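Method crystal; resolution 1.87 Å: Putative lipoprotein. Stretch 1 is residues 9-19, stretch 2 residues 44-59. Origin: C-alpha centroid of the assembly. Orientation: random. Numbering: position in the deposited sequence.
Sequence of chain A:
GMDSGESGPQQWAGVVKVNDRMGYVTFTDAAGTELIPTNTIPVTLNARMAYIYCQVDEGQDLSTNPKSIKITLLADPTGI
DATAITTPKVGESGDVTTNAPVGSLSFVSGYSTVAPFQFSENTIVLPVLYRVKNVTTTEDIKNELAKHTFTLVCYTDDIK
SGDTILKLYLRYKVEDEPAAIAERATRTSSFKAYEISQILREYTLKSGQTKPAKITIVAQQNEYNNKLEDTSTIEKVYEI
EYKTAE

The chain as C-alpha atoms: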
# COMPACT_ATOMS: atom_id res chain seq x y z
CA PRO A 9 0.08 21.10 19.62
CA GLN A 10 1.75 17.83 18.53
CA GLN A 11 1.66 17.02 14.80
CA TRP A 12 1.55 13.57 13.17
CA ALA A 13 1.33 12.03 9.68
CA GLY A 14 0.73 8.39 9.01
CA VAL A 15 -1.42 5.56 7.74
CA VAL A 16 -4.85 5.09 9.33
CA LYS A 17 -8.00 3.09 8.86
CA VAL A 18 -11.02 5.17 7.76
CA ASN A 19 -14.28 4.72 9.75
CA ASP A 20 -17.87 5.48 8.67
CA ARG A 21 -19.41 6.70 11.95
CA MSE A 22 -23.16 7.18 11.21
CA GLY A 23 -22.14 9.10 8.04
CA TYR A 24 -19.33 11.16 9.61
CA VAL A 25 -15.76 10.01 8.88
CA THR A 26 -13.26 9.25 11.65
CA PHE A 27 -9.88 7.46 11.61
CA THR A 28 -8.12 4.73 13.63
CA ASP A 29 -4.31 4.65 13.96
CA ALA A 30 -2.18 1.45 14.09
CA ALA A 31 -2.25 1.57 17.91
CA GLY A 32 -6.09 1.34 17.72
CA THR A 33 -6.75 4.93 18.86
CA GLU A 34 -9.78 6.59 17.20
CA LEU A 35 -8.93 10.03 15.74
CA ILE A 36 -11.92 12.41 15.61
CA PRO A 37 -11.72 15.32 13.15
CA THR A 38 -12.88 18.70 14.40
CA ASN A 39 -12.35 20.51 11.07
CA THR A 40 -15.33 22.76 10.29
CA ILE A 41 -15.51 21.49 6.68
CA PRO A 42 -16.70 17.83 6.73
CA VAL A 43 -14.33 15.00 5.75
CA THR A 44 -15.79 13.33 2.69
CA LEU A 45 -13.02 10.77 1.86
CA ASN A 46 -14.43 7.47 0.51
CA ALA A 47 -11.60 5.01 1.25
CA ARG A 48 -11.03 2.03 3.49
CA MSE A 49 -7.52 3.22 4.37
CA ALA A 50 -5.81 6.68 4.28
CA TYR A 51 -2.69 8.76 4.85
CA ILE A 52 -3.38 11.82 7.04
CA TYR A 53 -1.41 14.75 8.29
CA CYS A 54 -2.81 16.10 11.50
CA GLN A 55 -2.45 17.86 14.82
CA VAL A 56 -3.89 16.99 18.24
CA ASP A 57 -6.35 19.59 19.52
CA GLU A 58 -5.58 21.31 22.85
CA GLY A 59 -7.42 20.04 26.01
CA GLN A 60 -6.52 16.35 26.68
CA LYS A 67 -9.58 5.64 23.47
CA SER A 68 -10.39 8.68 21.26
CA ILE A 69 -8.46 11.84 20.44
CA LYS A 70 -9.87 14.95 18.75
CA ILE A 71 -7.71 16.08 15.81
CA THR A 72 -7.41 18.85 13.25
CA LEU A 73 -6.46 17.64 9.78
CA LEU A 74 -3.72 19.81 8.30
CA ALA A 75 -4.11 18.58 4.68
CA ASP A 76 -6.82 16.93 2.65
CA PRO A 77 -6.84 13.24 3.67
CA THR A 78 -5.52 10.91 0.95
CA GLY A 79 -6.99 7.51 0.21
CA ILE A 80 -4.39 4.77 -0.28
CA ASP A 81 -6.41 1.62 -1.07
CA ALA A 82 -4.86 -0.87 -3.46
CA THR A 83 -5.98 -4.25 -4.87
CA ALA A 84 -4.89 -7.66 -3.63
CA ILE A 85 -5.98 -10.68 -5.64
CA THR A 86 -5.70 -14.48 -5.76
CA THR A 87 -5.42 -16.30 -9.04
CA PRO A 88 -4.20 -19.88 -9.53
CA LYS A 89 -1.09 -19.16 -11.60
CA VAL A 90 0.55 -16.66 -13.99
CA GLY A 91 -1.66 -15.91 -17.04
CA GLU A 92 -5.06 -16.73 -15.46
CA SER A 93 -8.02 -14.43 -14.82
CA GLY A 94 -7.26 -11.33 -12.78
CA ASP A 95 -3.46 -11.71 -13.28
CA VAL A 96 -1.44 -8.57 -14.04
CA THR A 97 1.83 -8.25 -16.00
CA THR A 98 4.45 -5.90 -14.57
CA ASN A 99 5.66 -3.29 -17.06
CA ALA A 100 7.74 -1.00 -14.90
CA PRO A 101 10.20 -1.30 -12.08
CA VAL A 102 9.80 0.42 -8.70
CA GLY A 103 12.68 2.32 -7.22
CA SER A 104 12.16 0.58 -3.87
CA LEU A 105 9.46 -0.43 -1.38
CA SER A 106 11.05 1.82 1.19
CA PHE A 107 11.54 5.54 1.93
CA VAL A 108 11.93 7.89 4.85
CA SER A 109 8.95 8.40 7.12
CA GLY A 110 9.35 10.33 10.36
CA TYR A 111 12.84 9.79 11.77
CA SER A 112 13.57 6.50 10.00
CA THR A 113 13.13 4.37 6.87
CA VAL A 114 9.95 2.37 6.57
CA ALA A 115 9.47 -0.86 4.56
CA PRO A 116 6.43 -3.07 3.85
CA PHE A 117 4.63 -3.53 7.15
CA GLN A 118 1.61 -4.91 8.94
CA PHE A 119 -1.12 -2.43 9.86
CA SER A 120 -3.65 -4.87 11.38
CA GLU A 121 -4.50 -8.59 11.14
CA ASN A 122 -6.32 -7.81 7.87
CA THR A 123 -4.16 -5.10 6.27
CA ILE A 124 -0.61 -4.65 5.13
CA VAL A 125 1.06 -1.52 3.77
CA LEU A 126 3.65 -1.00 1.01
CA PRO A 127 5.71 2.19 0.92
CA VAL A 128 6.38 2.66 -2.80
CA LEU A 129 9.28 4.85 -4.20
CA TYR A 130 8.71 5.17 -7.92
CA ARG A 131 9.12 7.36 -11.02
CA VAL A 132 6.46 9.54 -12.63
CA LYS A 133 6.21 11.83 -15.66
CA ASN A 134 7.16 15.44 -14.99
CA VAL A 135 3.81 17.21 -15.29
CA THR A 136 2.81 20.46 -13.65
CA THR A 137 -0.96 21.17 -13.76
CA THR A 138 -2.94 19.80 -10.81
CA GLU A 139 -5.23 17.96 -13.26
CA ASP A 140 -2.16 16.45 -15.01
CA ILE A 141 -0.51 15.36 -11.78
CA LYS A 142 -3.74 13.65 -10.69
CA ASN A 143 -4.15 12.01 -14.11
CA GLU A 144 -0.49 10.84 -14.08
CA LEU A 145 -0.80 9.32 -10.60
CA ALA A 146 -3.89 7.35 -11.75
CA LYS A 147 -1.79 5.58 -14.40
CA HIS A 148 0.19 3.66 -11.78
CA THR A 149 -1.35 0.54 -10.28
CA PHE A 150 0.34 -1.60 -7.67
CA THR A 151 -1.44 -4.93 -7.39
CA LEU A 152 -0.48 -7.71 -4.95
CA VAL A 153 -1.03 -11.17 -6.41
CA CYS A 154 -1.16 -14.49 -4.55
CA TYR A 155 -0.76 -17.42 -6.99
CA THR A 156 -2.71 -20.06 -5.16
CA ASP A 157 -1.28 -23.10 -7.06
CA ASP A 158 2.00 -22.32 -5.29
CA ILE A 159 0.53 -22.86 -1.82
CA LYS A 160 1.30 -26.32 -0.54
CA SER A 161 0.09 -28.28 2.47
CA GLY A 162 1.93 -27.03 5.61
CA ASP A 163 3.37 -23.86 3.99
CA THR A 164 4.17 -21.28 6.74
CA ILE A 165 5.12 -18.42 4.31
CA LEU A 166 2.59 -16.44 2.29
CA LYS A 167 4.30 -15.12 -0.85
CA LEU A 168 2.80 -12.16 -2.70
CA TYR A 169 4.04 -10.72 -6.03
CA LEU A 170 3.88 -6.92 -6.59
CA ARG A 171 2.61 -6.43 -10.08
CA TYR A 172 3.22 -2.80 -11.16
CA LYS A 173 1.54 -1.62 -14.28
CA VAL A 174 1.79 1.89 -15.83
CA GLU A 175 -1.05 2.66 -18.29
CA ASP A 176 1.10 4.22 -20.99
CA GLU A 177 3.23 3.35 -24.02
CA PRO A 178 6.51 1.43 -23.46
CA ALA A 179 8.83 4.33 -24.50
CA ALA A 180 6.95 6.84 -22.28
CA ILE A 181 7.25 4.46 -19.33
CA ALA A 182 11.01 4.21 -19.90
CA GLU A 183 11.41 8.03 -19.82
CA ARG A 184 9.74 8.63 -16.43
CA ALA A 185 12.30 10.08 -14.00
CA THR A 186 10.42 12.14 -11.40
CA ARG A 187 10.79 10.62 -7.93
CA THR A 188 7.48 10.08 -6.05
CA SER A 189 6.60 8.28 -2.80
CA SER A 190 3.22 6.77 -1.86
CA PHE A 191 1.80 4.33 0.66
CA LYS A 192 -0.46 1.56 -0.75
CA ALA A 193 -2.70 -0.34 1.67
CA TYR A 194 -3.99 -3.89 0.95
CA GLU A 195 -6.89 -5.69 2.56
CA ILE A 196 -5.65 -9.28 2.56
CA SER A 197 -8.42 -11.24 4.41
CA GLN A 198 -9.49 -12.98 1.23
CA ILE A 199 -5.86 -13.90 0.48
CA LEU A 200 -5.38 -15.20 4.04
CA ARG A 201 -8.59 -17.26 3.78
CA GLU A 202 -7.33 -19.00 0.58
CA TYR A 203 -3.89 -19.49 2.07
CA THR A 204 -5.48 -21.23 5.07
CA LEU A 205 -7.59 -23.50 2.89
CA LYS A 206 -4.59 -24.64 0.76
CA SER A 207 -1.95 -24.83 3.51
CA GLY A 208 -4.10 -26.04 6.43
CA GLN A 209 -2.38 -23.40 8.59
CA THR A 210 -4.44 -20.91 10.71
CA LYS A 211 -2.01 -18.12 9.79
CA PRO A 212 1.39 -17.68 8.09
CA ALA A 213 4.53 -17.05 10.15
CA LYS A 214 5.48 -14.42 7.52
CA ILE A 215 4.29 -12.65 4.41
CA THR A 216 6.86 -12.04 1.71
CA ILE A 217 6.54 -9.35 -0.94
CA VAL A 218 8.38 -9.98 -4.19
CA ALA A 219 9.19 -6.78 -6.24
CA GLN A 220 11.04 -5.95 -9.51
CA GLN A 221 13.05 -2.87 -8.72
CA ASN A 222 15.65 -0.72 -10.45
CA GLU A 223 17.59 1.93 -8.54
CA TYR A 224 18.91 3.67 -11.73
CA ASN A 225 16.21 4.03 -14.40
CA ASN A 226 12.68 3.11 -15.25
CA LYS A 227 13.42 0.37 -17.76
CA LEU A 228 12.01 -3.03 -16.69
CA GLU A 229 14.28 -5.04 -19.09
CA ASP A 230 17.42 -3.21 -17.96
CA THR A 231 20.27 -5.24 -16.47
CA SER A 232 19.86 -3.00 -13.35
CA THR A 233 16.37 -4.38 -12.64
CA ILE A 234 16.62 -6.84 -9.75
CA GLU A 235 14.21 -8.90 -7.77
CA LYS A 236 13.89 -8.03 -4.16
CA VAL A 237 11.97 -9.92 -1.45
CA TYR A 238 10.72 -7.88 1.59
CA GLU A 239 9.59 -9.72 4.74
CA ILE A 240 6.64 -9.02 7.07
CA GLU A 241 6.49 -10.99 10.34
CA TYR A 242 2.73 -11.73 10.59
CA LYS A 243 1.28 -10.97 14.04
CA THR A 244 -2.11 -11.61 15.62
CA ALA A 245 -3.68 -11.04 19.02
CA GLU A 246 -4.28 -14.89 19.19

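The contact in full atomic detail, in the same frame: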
# COMPACT_ATOMS: atom_id res chain seq x y z
N PRO A 9 0.97 21.76 20.59
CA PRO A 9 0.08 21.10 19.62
C PRO A 9 0.84 20.11 18.73
O PRO A 9 1.30 20.48 17.65
CB PRO A 9 -0.48 22.28 18.81
CG PRO A 9 0.62 23.35 18.89
CD PRO A 9 1.58 22.97 20.02
N GLN A 10 0.98 18.88 19.22
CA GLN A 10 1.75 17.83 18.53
C GLN A 10 1.16 17.55 17.15
O GLN A 10 -0.06 17.52 17.00
CB GLN A 10 1.79 16.54 19.37
N GLN A 11 2.04 17.35 16.17
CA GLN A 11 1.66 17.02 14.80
C GLN A 11 2.01 15.57 14.48
O GLN A 11 2.92 15.02 15.08
CB GLN A 11 2.37 17.95 13.82
CG GLN A 11 1.97 19.42 13.92
CD GLN A 11 2.53 20.27 12.78
OE1 GLN A 11 3.32 19.80 11.97
NE2 GLN A 11 2.11 21.52 12.72
N TRP A 12 1.30 14.95 13.54
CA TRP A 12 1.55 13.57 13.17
C TRP A 12 1.10 13.34 11.72
O TRP A 12 0.16 13.96 11.28
CB TRP A 12 0.79 12.63 14.11
CG TRP A 12 0.99 11.17 13.82
CD1 TRP A 12 2.07 10.42 14.19
CD2 TRP A 12 0.10 10.27 13.13
NE1 TRP A 12 1.92 9.12 13.75
CE2 TRP A 12 0.71 9.00 13.11
CE3 TRP A 12 -1.16 10.42 12.53
CZ2 TRP A 12 0.12 7.89 12.52
CZ3 TRP A 12 -1.74 9.30 11.93
CH2 TRP A 12 -1.10 8.06 11.93
N ALA A 13 1.82 12.51 10.98
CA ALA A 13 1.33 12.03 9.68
C ALA A 13 1.46 10.55 9.75
O ALA A 13 2.34 10.06 10.47
CB ALA A 13 2.13 12.60 8.54
N GLY A 14 0.62 9.83 9.03
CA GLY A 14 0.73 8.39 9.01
C GLY A 14 -0.51 7.74 8.40
O GLY A 14 -1.49 8.39 8.09
N VAL A 15 -0.43 6.42 8.37
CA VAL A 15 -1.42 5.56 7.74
C VAL A 15 -2.47 5.26 8.81
O VAL A 15 -2.15 4.95 9.93
CB VAL A 15 -0.74 4.29 7.25
CG1 VAL A 15 -1.74 3.29 6.82
CG2 VAL A 15 0.23 4.67 6.09
N VAL A 16 -3.73 5.33 8.42
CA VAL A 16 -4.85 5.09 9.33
C VAL A 16 -5.96 4.37 8.62
O VAL A 16 -6.09 4.44 7.44
CB VAL A 16 -5.47 6.42 9.87
CG1 VAL A 16 -4.50 7.16 10.70
CG2 VAL A 16 -6.05 7.31 8.71
N LYS A 17 -6.80 3.68 9.38
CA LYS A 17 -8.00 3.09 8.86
C LYS A 17 -9.06 4.21 8.86
O LYS A 17 -9.03 5.09 9.71
CB LYS A 17 -8.47 1.96 9.76
CG LYS A 17 -9.74 1.29 9.30
CD LYS A 17 -10.24 0.29 10.34
CE LYS A 17 -11.51 -0.40 9.83
NZ LYS A 17 -11.73 -1.71 10.51
N VAL A 18 -9.98 4.17 7.89
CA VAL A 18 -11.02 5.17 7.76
C VAL A 18 -12.32 4.55 8.30
O VAL A 18 -12.72 3.48 7.85
CB VAL A 18 -11.19 5.52 6.25
CG1 VAL A 18 -12.38 6.51 6.01
CG2 VAL A 18 -9.80 6.02 5.67
N ASN A 19 -12.99 5.22 9.24
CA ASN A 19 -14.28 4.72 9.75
C ASN A 19 -15.47 5.51 9.21
O ASN A 19 -15.39 6.72 9.07
CB ASN A 19 -14.30 4.83 11.26
CG ASN A 19 -13.04 4.30 11.90
OD1 ASN A 19 -12.38 4.98 12.70
ND2 ASN A 19 -12.69 3.09 11.54
N THR A 44 -14.97 14.10 3.61
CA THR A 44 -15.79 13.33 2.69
C THR A 44 -15.04 12.17 2.00
O THR A 44 -15.57 11.53 1.08
CB THR A 44 -16.38 14.27 1.61
OG1 THR A 44 -15.31 14.99 1.00
CG2 THR A 44 -17.41 15.27 2.25
N LEU A 45 -13.83 11.90 2.43
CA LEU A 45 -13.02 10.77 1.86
C LEU A 45 -13.74 9.42 1.84
O LEU A 45 -14.23 8.96 2.89
CB LEU A 45 -11.76 10.62 2.68
CG LEU A 45 -10.81 9.47 2.34
CD1 LEU A 45 -10.14 9.68 0.96
CD2 LEU A 45 -9.82 9.35 3.50
N ASN A 46 -13.86 8.81 0.66
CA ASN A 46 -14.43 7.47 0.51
C ASN A 46 -13.27 6.47 0.29
O ASN A 46 -12.86 6.25 -0.84
CB ASN A 46 -15.40 7.43 -0.69
CG ASN A 46 -16.32 6.21 -0.67
OD1 ASN A 46 -16.29 5.40 0.25
ND2 ASN A 46 -17.16 6.10 -1.69
N ALA A 47 -12.71 5.95 1.36
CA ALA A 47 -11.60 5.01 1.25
C ALA A 47 -11.74 4.09 2.43
O ALA A 47 -12.44 4.42 3.38
CB ALA A 47 -10.26 5.76 1.28
N ARG A 48 -11.07 2.96 2.37
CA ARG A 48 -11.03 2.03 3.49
C ARG A 48 -9.84 2.39 4.33
O ARG A 48 -9.90 2.32 5.57
CB ARG A 48 -10.97 0.60 2.96
CG ARG A 48 -11.55 -0.44 3.93
CD ARG A 48 -11.28 -1.89 3.54
NE ARG A 48 -9.86 -2.13 3.45
CZ ARG A 48 -9.01 -2.31 4.47
NH1 ARG A 48 -9.39 -2.33 5.75
NH2 ARG A 48 -7.73 -2.47 4.19
N MSE A 49 -8.74 2.82 3.68
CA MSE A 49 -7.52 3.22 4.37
C MSE A 49 -6.98 4.56 3.86
O MSE A 49 -7.17 4.88 2.73
CB MSE A 49 -6.43 2.16 4.15
CG MSE A 49 -6.72 0.78 4.71
SE MSE A 49 -6.36 0.72 6.65
CE MSE A 49 -4.53 1.57 7.12
N ALA A 50 -6.24 5.34 4.68
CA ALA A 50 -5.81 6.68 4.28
C ALA A 50 -4.47 7.07 4.86
O ALA A 50 -4.01 6.40 5.74
CB ALA A 50 -6.89 7.79 4.74
N TYR A 51 -3.82 8.04 4.25
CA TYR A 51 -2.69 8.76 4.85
C TYR A 51 -3.18 10.15 5.29
O TYR A 51 -3.73 10.93 4.49
CB TYR A 51 -1.56 8.87 3.82
CG TYR A 51 -0.33 9.55 4.35
CD1 TYR A 51 0.58 8.86 5.13
CD2 TYR A 51 -0.08 10.90 4.06
CE1 TYR A 51 1.74 9.48 5.62
CE2 TYR A 51 1.08 11.52 4.54
CZ TYR A 51 1.98 10.80 5.30
OH TYR A 51 3.10 11.41 5.80
N ILE A 52 -2.98 10.50 6.55
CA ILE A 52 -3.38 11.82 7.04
C ILE A 52 -2.20 12.53 7.65
O ILE A 52 -1.23 11.91 8.03
CB ILE A 52 -4.54 11.77 8.07
CG1 ILE A 52 -4.17 11.04 9.36
CG2 ILE A 52 -5.83 11.15 7.41
CD1 ILE A 52 -5.35 11.07 10.38
N TYR A 53 -2.33 13.85 7.70
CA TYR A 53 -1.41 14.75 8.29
C TYR A 53 -2.26 15.58 9.25
O TYR A 53 -3.21 16.25 8.86
CB TYR A 53 -0.73 15.55 7.17
CG TYR A 53 0.15 16.65 7.68
CD1 TYR A 53 0.82 16.53 8.89
CD2 TYR A 53 0.29 17.85 6.97
CE1 TYR A 53 1.59 17.53 9.38
CE2 TYR A 53 1.08 18.88 7.46
CZ TYR A 53 1.72 18.70 8.68
OH TYR A 53 2.52 19.68 9.22
N CYS A 54 -1.92 15.53 10.53
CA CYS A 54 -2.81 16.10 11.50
C CYS A 54 -2.11 16.71 12.72
O CYS A 54 -0.88 16.57 12.93
CB CYS A 54 -3.82 15.03 11.96
SG CYS A 54 -3.15 13.73 13.06
N GLN A 55 -2.90 17.44 13.49
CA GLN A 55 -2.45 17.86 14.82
C GLN A 55 -3.50 17.54 15.89
O GLN A 55 -4.70 17.47 15.61
CB GLN A 55 -1.96 19.32 14.82
CG GLN A 55 -2.97 20.42 14.90
CD GLN A 55 -2.31 21.80 14.94
OE1 GLN A 55 -1.13 21.95 14.65
NE2 GLN A 55 -3.09 22.80 15.30
N VAL A 56 -3.02 17.30 17.11
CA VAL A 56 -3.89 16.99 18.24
C VAL A 56 -4.42 18.31 18.77
O VAL A 56 -3.66 19.28 18.94
CB VAL A 56 -3.13 16.21 19.35
CG1 VAL A 56 -4.02 16.01 20.55
CG2 VAL A 56 -2.62 14.87 18.81
N ASP A 57 -5.73 18.38 19.01
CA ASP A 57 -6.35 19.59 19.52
C ASP A 57 -5.99 19.75 21.00
O ASP A 57 -5.78 18.76 21.70
CB ASP A 57 -7.87 19.56 19.36
CG ASP A 57 -8.30 19.58 17.91
OD1 ASP A 57 -7.45 19.88 17.04
OD2 ASP A 57 -9.49 19.30 17.65
N GLU A 58 -5.93 20.99 21.46
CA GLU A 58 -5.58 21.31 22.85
C GLU A 58 -6.76 20.97 23.79
O GLU A 58 -7.92 21.14 23.41
CB GLU A 58 -5.20 22.79 22.95
CG GLU A 58 -4.01 23.24 22.05
CD GLU A 58 -2.64 22.97 22.68
OE1 GLU A 58 -2.29 21.80 22.91
OE2 GLU A 58 -1.89 23.95 22.95
N GLY A 59 -6.44 20.50 25.00
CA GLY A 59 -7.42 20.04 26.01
C GLY A 59 -7.54 18.52 26.10
O GLY A 59 -8.57 17.96 25.70
O HOH W 1 -11.95 0.81 6.88

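Strands 11-19 and 49-56 pair antiparallel, burying 1081 Å² summed over both stretches. The backbone ladder supplies most of the hydrogen bonds. Trp12 and Cys54 exchange two (Trp12 N to Cys54 O, 2.8 Å; Cys54 N to Trp12 O, 2.7 Å), as do Gly14 and Ile52 (Gly14 N to Ile52 O and Ile52 N to Gly14 O, both 3.0 Å) and Val16 and Ala50 (Val16 N to Ala50 O and Ala50 N to Val16 O, both 2.9 Å). Val56 N to Gln10 O (3.0 Å) and Val18 N to Arg48 O (3.0 Å) extend the ladder at its ends; beyond the latter, a water donates to Val18 O and Arg48 O, each 2.9 Å from its oxygen. At the intervening pairs CA-H groups approach carbonyls, most closely Ala13 CA to Ile52 O at 3.0 Å.

Side chains alternate between two faces. On the face of Trp12, Val16, Ala50, Ile52 and Cys54, packing is apolar: Val16 CG1 meets Ile52 CD1 at 4.0 Å, and Cys54 SG lies at the edge of the Trp12 ring, 3.9 Å from Trp12 CE3. The t rotamer of Trp12 lays its ring over Gly14, where a CB would clash with Trp12 CZ2; the backbone angles of Gly14 also call for glycine. Farther along, Val18 CG2 reaches Ala50 CB (3.5 Å) and Leu45 CD2 (4.0 Å), and the small alanine leaves room for both valines.

The other face carries Gln11, Ala13, Val15, Lys17, Met49, Tyr51, Tyr53 and Gln55. Tyr53 OH donates to Gln11 OE1 (2.9 Å), a polar link suited to the exposed Gln11. Ala13 fits between the tyrosines, its CB 3.7 Å from Tyr51 CZ and 4.2 Å from Tyr53 CD1. Selenomethionine Met49, m at all three chi angles, folds back so that its CE touches buried Val15 CG1 at 3.3 Å, while exposed Lys17 extends all-t.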